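Long-range contact in soluble lytic transglycosylase B3 (Pseudomonas aeruginosa, PDB 5ANZ), which probably cleaves bacterial cell-wall peptidoglycan as a multidomain, calcium-binding lytic transglycosylase that takes part in cell-wall turnover: residues Q204-D218 and I227-Y241. Sequence-based numbering, arbitrary orientation.
Sequences QTQFIPTTHNQYAVD and IWGSPGDALASTANY. With CA (calcium ion), chain B.
Y241 turns its ring edge toward the face of Y215, the planes 77° apart. T205 OG1 and T211 CG2 lie over opposite faces of F207, both near the rim, and S237 O is at its edge. T211 CG2 reaches Y241 CE2 (3.4 Å), linking F207 to Y241, and Y215 completes the aromatic cluster through its edge-to-face pair. T211 binds N-acetylglucosamine, though no sugar occupies the site here. A216 CB covers a face of H212 and I227 CD1 sits at its edge, 3.5 Å from H212 ND1, a buried nitrogen without polar partner; NE2 pairs with D188. Helices 209-215 and 231-241 cross at 90° within the lysozyme-like domain; the intervening loop and the start of helix 231-241 build a calcium site resembling an EF-hand, as in Slt35. D218 OD1 and D233 OD2 bind the calcium, each at 2.4 Å, with D233 OD1 longer (2.8 Å); D220, D222, K224 O and a water complete the shell. S237 OG takes the V217 N-H and donates to D233 O. N240 swings CG away from its own N (chi1 -171°), bringing ND2 to Y215 O (2.8 Å). Q204 bonds through N to I227 O and through NE2 to W228 O; W141 also holds its amide.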
loop_
_atom_site.group_PDB
_atom_site.type_symbol
_atom_site.label_atom_id
_atom_site.label_comp_id
_atom_site.label_asym_id
_atom_site.label_seq_id
_atom_site.Cartn_x
_atom_site.Cartn_y
_atom_site.Cartn_z
ATOM N N GLN A 204 -4.410 2.247 -14.521
ATOM C CA GLN A 204 -4.087 0.861 -14.223
ATOM C C GLN A 204 -3.084 0.769 -13.099
ATOM O O GLN A 204 -3.076 -0.216 -12.354
ATOM C CB GLN A 204 -3.545 0.150 -15.451
ATOM C CG GLN A 204 -4.509 0.217 -16.629
ATOM C CD GLN A 204 -4.324 -0.909 -17.603
ATOM O OE1 GLN A 204 -3.869 -1.989 -17.239
ATOM N NE2 GLN A 204 -4.697 -0.671 -18.867
ATOM N N THR A 205 -2.249 1.796 -12.975
ATOM C CA THR A 205 -1.204 1.794 -11.956
ATOM C C THR A 205 -1.683 2.385 -10.618
ATOM O O THR A 205 -1.024 2.224 -9.587
ATOM C CB THR A 205 0.009 2.605 -12.435
ATOM O OG1 THR A 205 -0.427 3.933 -12.732
ATOM C CG2 THR A 205 0.601 1.982 -13.695
ATOM N N GLN A 206 -2.798 3.112 -10.656
ATOM C CA GLN A 206 -3.301 3.882 -9.511
ATOM C C GLN A 206 -2.259 4.855 -8.971
ATOM O O GLN A 206 -2.178 5.099 -7.760
ATOM C CB GLN A 206 -3.803 2.942 -8.413
ATOM C CG GLN A 206 -5.028 2.127 -8.878
ATOM C CD GLN A 206 -6.301 2.964 -8.938
ATOM O OE1 GLN A 206 -6.855 3.354 -7.897
ATOM N NE2 GLN A 206 -6.764 3.251 -10.150
ATOM N N PHE A 207 -1.488 5.441 -9.890
ATOM C CA PHE A 207 -0.619 6.577 -9.562
ATOM C C PHE A 207 -1.436 7.835 -9.270
ATOM O O PHE A 207 -2.323 8.161 -10.059
ATOM C CB PHE A 207 0.292 6.927 -10.733
ATOM C CG PHE A 207 1.461 5.993 -10.968
ATOM C CD1 PHE A 207 1.755 4.944 -10.109
ATOM C CD2 PHE A 207 2.300 6.235 -12.059
ATOM C CE1 PHE A 207 2.872 4.133 -10.352
ATOM C CE2 PHE A 207 3.420 5.444 -12.301
ATOM C CZ PHE A 207 3.708 4.400 -11.451
ATOM N N ILE A 208 -1.113 8.588 -8.219
ATOM C CA ILE A 208 -1.645 9.951 -8.113
ATOM C C ILE A 208 -0.902 10.823 -9.135
ATOM O O ILE A 208 0.175 10.457 -9.599
ATOM C CB ILE A 208 -1.503 10.527 -6.688
ATOM C CG1 ILE A 208 -0.035 10.576 -6.266
ATOM C CG2 ILE A 208 -2.314 9.704 -5.692
ATOM C CD1 ILE A 208 0.183 11.185 -4.869
ATOM N N PRO A 209 -1.487 11.967 -9.508
ATOM C CA PRO A 209 -0.898 12.780 -10.577
ATOM C C PRO A 209 0.592 13.120 -10.393
ATOM O O PRO A 209 1.352 12.990 -11.360
ATOM C CB PRO A 209 -1.763 14.041 -10.547
ATOM C CG PRO A 209 -3.158 13.473 -10.196
ATOM C CD PRO A 209 -2.846 12.419 -9.153
ATOM N N THR A 210 1.014 13.542 -9.203
ATOM C CA THR A 210 2.424 13.904 -9.054
ATOM C C THR A 210 3.326 12.664 -9.236
ATOM O O THR A 210 4.435 12.769 -9.772
ATOM C CB THR A 210 2.711 14.589 -7.690
ATOM O OG1 THR A 210 2.320 13.723 -6.618
ATOM C CG2 THR A 210 1.965 15.924 -7.587
ATOM N N THR A 211 2.857 11.482 -8.825
ATOM C CA THR A 211 3.631 10.273 -9.066
ATOM C C THR A 211 3.690 9.931 -10.555
ATOM O O THR A 211 4.733 9.541 -11.084
ATOM C CB THR A 211 3.043 9.068 -8.280
ATOM O OG1 THR A 211 3.127 9.354 -6.880
ATOM C CG2 THR A 211 3.796 7.787 -8.606
ATOM N N HIS A 212 2.570 10.097 -11.250
ATOM C CA HIS A 212 2.576 9.942 -12.692
ATOM C C HIS A 212 3.615 10.871 -13.329
ATOM O O HIS A 212 4.421 10.443 -14.162
ATOM C CB HIS A 212 1.183 10.236 -13.273
ATOM C CG HIS A 212 1.142 10.223 -14.767
ATOM N ND1 HIS A 212 0.744 9.119 -15.490
ATOM C CD2 HIS A 212 1.473 11.177 -15.673
ATOM C CE1 HIS A 212 0.828 9.397 -16.780
ATOM N NE2 HIS A 212 1.252 10.628 -16.919
ATOM N N ASN A 213 3.618 12.132 -12.920
ATOM C CA ASN A 213 4.478 13.099 -13.580
ATOM C C ASN A 213 5.970 12.850 -13.340
ATOM O O ASN A 213 6.799 13.271 -14.148
ATOM C CB ASN A 213 4.088 14.520 -13.155
ATOM C CG ASN A 213 2.827 15.003 -13.854
ATOM O OD1 ASN A 213 2.370 14.383 -14.821
ATOM N ND2 ASN A 213 2.277 16.127 -13.397
ATOM N N GLN A 214 6.305 12.150 -12.256
ATOM C CA GLN A 214 7.701 11.827 -11.995
ATOM C C GLN A 214 8.091 10.438 -12.472
ATOM O O GLN A 214 9.226 10.229 -12.884
ATOM C CB GLN A 214 8.031 11.953 -10.505
ATOM C CG GLN A 214 9.492 11.638 -10.212
ATOM C CD GLN A 214 9.933 12.053 -8.822
ATOM O OE1 GLN A 214 9.167 12.651 -8.064
ATOM N NE2 GLN A 214 11.180 11.736 -8.481
ATOM N N TYR A 215 7.161 9.486 -12.441
ATOM C CA TYR A 215 7.564 8.095 -12.702
ATOM C C TYR A 215 6.870 7.380 -13.855
ATOM O O TYR A 215 7.316 6.318 -14.256
ATOM C CB TYR A 215 7.370 7.241 -11.440
ATOM C CG TYR A 215 8.214 7.729 -10.299
ATOM C CD1 TYR A 215 9.561 7.417 -10.242
ATOM C CD2 TYR A 215 7.669 8.521 -9.297
ATOM C CE1 TYR A 215 10.359 7.885 -9.189
ATOM C CE2 TYR A 215 8.449 8.990 -8.251
ATOM C CZ TYR A 215 9.789 8.658 -8.201
ATOM O OH TYR A 215 10.561 9.132 -7.166
ATOM N N ALA A 216 5.795 7.936 -14.394
ATOM C CA ALA A 216 5.194 7.287 -15.549
ATOM C C ALA A 216 6.152 7.280 -16.745
ATOM O O ALA A 216 7.002 8.176 -16.921
ATOM C CB ALA A 216 3.872 7.953 -15.927
ATOM N N VAL A 217 6.000 6.243 -17.552
ATOM C CA VAL A 217 6.857 5.940 -18.681
ATOM C C VAL A 217 6.066 5.827 -19.972
ATOM O O VAL A 217 4.960 5.292 -19.962
ATOM C CB VAL A 217 7.592 4.597 -18.438
ATOM C CG1 VAL A 217 8.309 4.139 -19.690
ATOM C CG2 VAL A 217 8.547 4.728 -17.251
ATOM N N ASP A 218 6.632 6.309 -21.079
ATOM C CA ASP A 218 6.099 6.021 -22.409
ATOM C C ASP A 218 6.851 4.839 -23.012
ATOM O O ASP A 218 7.940 5.005 -23.599
ATOM C CB ASP A 218 6.217 7.256 -23.318
ATOM C CG ASP A 218 5.769 6.981 -24.739
ATOM O OD1 ASP A 218 5.061 5.972 -24.963
ATOM O OD2 ASP A 218 6.119 7.781 -25.638
ATOM N N ILE A 227 -1.252 5.448 -18.851
ATOM C CA ILE A 227 -1.403 4.399 -17.851
ATOM C C ILE A 227 -2.861 3.969 -17.741
ATOM O O ILE A 227 -3.197 3.174 -16.874
ATOM C CB ILE A 227 -0.912 4.847 -16.458
ATOM C CG1 ILE A 227 -1.689 6.078 -15.995
ATOM C CG2 ILE A 227 0.599 5.157 -16.490
ATOM C CD1 ILE A 227 -1.399 6.474 -14.529
ATOM N N TRP A 228 -3.713 4.496 -18.620
ATOM C CA TRP A 228 -5.119 4.095 -18.682
ATOM C C TRP A 228 -5.366 2.994 -19.711
ATOM O O TRP A 228 -6.023 1.982 -19.410
ATOM C CB TRP A 228 -5.998 5.323 -19.003
ATOM C CG TRP A 228 -5.936 6.347 -17.910
ATOM C CD1 TRP A 228 -6.794 6.469 -16.855
ATOM C CD2 TRP A 228 -4.958 7.391 -17.749
ATOM N NE1 TRP A 228 -6.411 7.501 -16.050
ATOM C CE2 TRP A 228 -5.286 8.088 -16.572
ATOM C CE3 TRP A 228 -3.835 7.790 -18.483
ATOM C CZ2 TRP A 228 -4.535 9.167 -16.103
ATOM C CZ3 TRP A 228 -3.074 8.867 -18.009
ATOM C CH2 TRP A 228 -3.429 9.535 -16.831
ATOM N N GLY A 229 -4.862 3.192 -20.922
ATOM C CA GLY A 229 -5.203 2.310 -22.023
ATOM C C GLY A 229 -4.068 1.492 -22.603
ATOM O O GLY A 229 -4.285 0.668 -23.497
ATOM N N SER A 230 -2.850 1.710 -22.116
ATOM C CA SER A 230 -1.700 1.002 -22.666
ATOM C C SER A 230 -1.047 0.072 -21.657
ATOM O O SER A 230 -0.405 0.549 -20.729
ATOM C CB SER A 230 -0.642 1.993 -23.145
ATOM O OG SER A 230 0.574 1.311 -23.406
ATOM N N PRO A 231 -1.180 -1.247 -21.841
ATOM C CA PRO A 231 -0.526 -2.130 -20.864
ATOM C C PRO A 231 0.997 -1.885 -20.816
ATOM O O PRO A 231 1.591 -1.901 -19.731
ATOM C CB PRO A 231 -0.846 -3.534 -21.388
ATOM C CG PRO A 231 -2.099 -3.349 -22.223
ATOM C CD PRO A 231 -1.966 -1.993 -22.844
ATOM N N GLY A 232 1.610 -1.642 -21.969
ATOM C CA GLY A 232 3.045 -1.394 -22.027
ATOM C C GLY A 232 3.440 -0.217 -21.149
ATOM O O GLY A 232 4.326 -0.334 -20.292
ATOM N N ASP A 233 2.790 0.922 -21.356
ATOM C CA ASP A 233 3.076 2.105 -20.527
ATOM C C ASP A 233 2.815 1.815 -19.057
ATOM O O ASP A 233 3.580 2.208 -18.180
ATOM C CB ASP A 233 2.228 3.313 -20.941
ATOM C CG ASP A 233 2.557 3.849 -22.343
ATOM O OD1 ASP A 233 3.548 3.432 -23.005
ATOM O OD2 ASP A 233 1.792 4.749 -22.764
ATOM N N ALA A 234 1.714 1.134 -18.772
ATOM C CA ALA A 234 1.372 0.835 -17.381
ATOM C C ALA A 234 2.416 -0.052 -16.715
ATOM O O ALA A 234 2.842 0.225 -15.602
ATOM C CB ALA A 234 -0.005 0.146 -17.303
ATOM N N LEU A 235 2.793 -1.129 -17.395
ATOM C CA LEU A 235 3.746 -2.079 -16.830
ATOM C C LEU A 235 5.129 -1.428 -16.673
ATOM O O LEU A 235 5.784 -1.605 -15.650
ATOM C CB LEU A 235 3.819 -3.345 -17.698
ATOM C CG LEU A 235 2.508 -4.160 -17.735
ATOM C CD1 LEU A 235 2.561 -5.275 -18.813
ATOM C CD2 LEU A 235 2.198 -4.730 -16.349
ATOM N N ALA A 236 5.551 -0.669 -17.672
ATOM C CA ALA A 236 6.853 -0.014 -17.573
ATOM C C ALA A 236 6.841 1.030 -16.467
ATOM O O ALA A 236 7.854 1.207 -15.767
ATOM C CB ALA A 236 7.229 0.616 -18.894
ATOM N N SER A 237 5.712 1.731 -16.315
ATOM C CA SER A 237 5.587 2.738 -15.271
ATOM C C SER A 237 5.686 2.100 -13.894
ATOM O O SER A 237 6.367 2.616 -13.006
ATOM C CB SER A 237 4.262 3.511 -15.403
ATOM O OG SER A 237 4.208 4.209 -16.633
ATOM N N THR A 238 5.011 0.971 -13.717
ATOM C CA THR A 238 5.045 0.260 -12.448
ATOM C C THR A 238 6.469 -0.149 -12.115
ATOM O O THR A 238 6.924 0.016 -10.979
ATOM C CB THR A 238 4.146 -0.970 -12.502
ATOM O OG1 THR A 238 2.806 -0.545 -12.783
ATOM C CG2 THR A 238 4.178 -1.741 -11.161
ATOM N N ALA A 239 7.169 -0.682 -13.112
ATOM C CA ALA A 239 8.537 -1.148 -12.917
ATOM C C ALA A 239 9.463 0.013 -12.589
ATOM O O ALA A 239 10.329 -0.089 -11.728
ATOM C CB ALA A 239 9.034 -1.882 -14.168
ATOM N N ASN A 240 9.286 1.118 -13.301
ATOM C CA ASN A 240 10.102 2.303 -13.060
ATOM C C ASN A 240 9.959 2.793 -11.604
ATOM O O ASN A 240 10.939 3.175 -10.946
ATOM C CB ASN A 240 9.697 3.404 -14.048
ATOM C CG ASN A 240 10.637 4.572 -14.018
ATOM O OD1 ASN A 240 11.844 4.399 -14.060
ATOM N ND2 ASN A 240 10.091 5.774 -13.939
ATOM N N TYR A 241 8.736 2.774 -11.095
ATOM C CA TYR A 241 8.463 3.212 -9.725
ATOM C C TYR A 241 9.058 2.215 -8.715
ATOM O O TYR A 241 9.674 2.618 -7.720
ATOM C CB TYR A 241 6.948 3.386 -9.509
ATOM C CG TYR A 241 6.559 3.992 -8.168
ATOM C CD1 TYR A 241 6.426 3.205 -7.035
ATOM C CD2 TYR A 241 6.317 5.352 -8.048
ATOM C CE1 TYR A 241 6.066 3.760 -5.818
ATOM C CE2 TYR A 241 5.963 5.912 -6.836
ATOM C CZ TYR A 241 5.833 5.115 -5.729
ATOM O OH TYR A 241 5.468 5.677 -4.525
HETATM CA CA CA B . 2.780 5.416 -24.836
HETATM O O HOH W 1 2.908 7.792 -4.929
HETATM O O HOH W 2 11.045 8.497 -12.955
HETATM O O HOH W 3 0.528 5.116 -25.487
#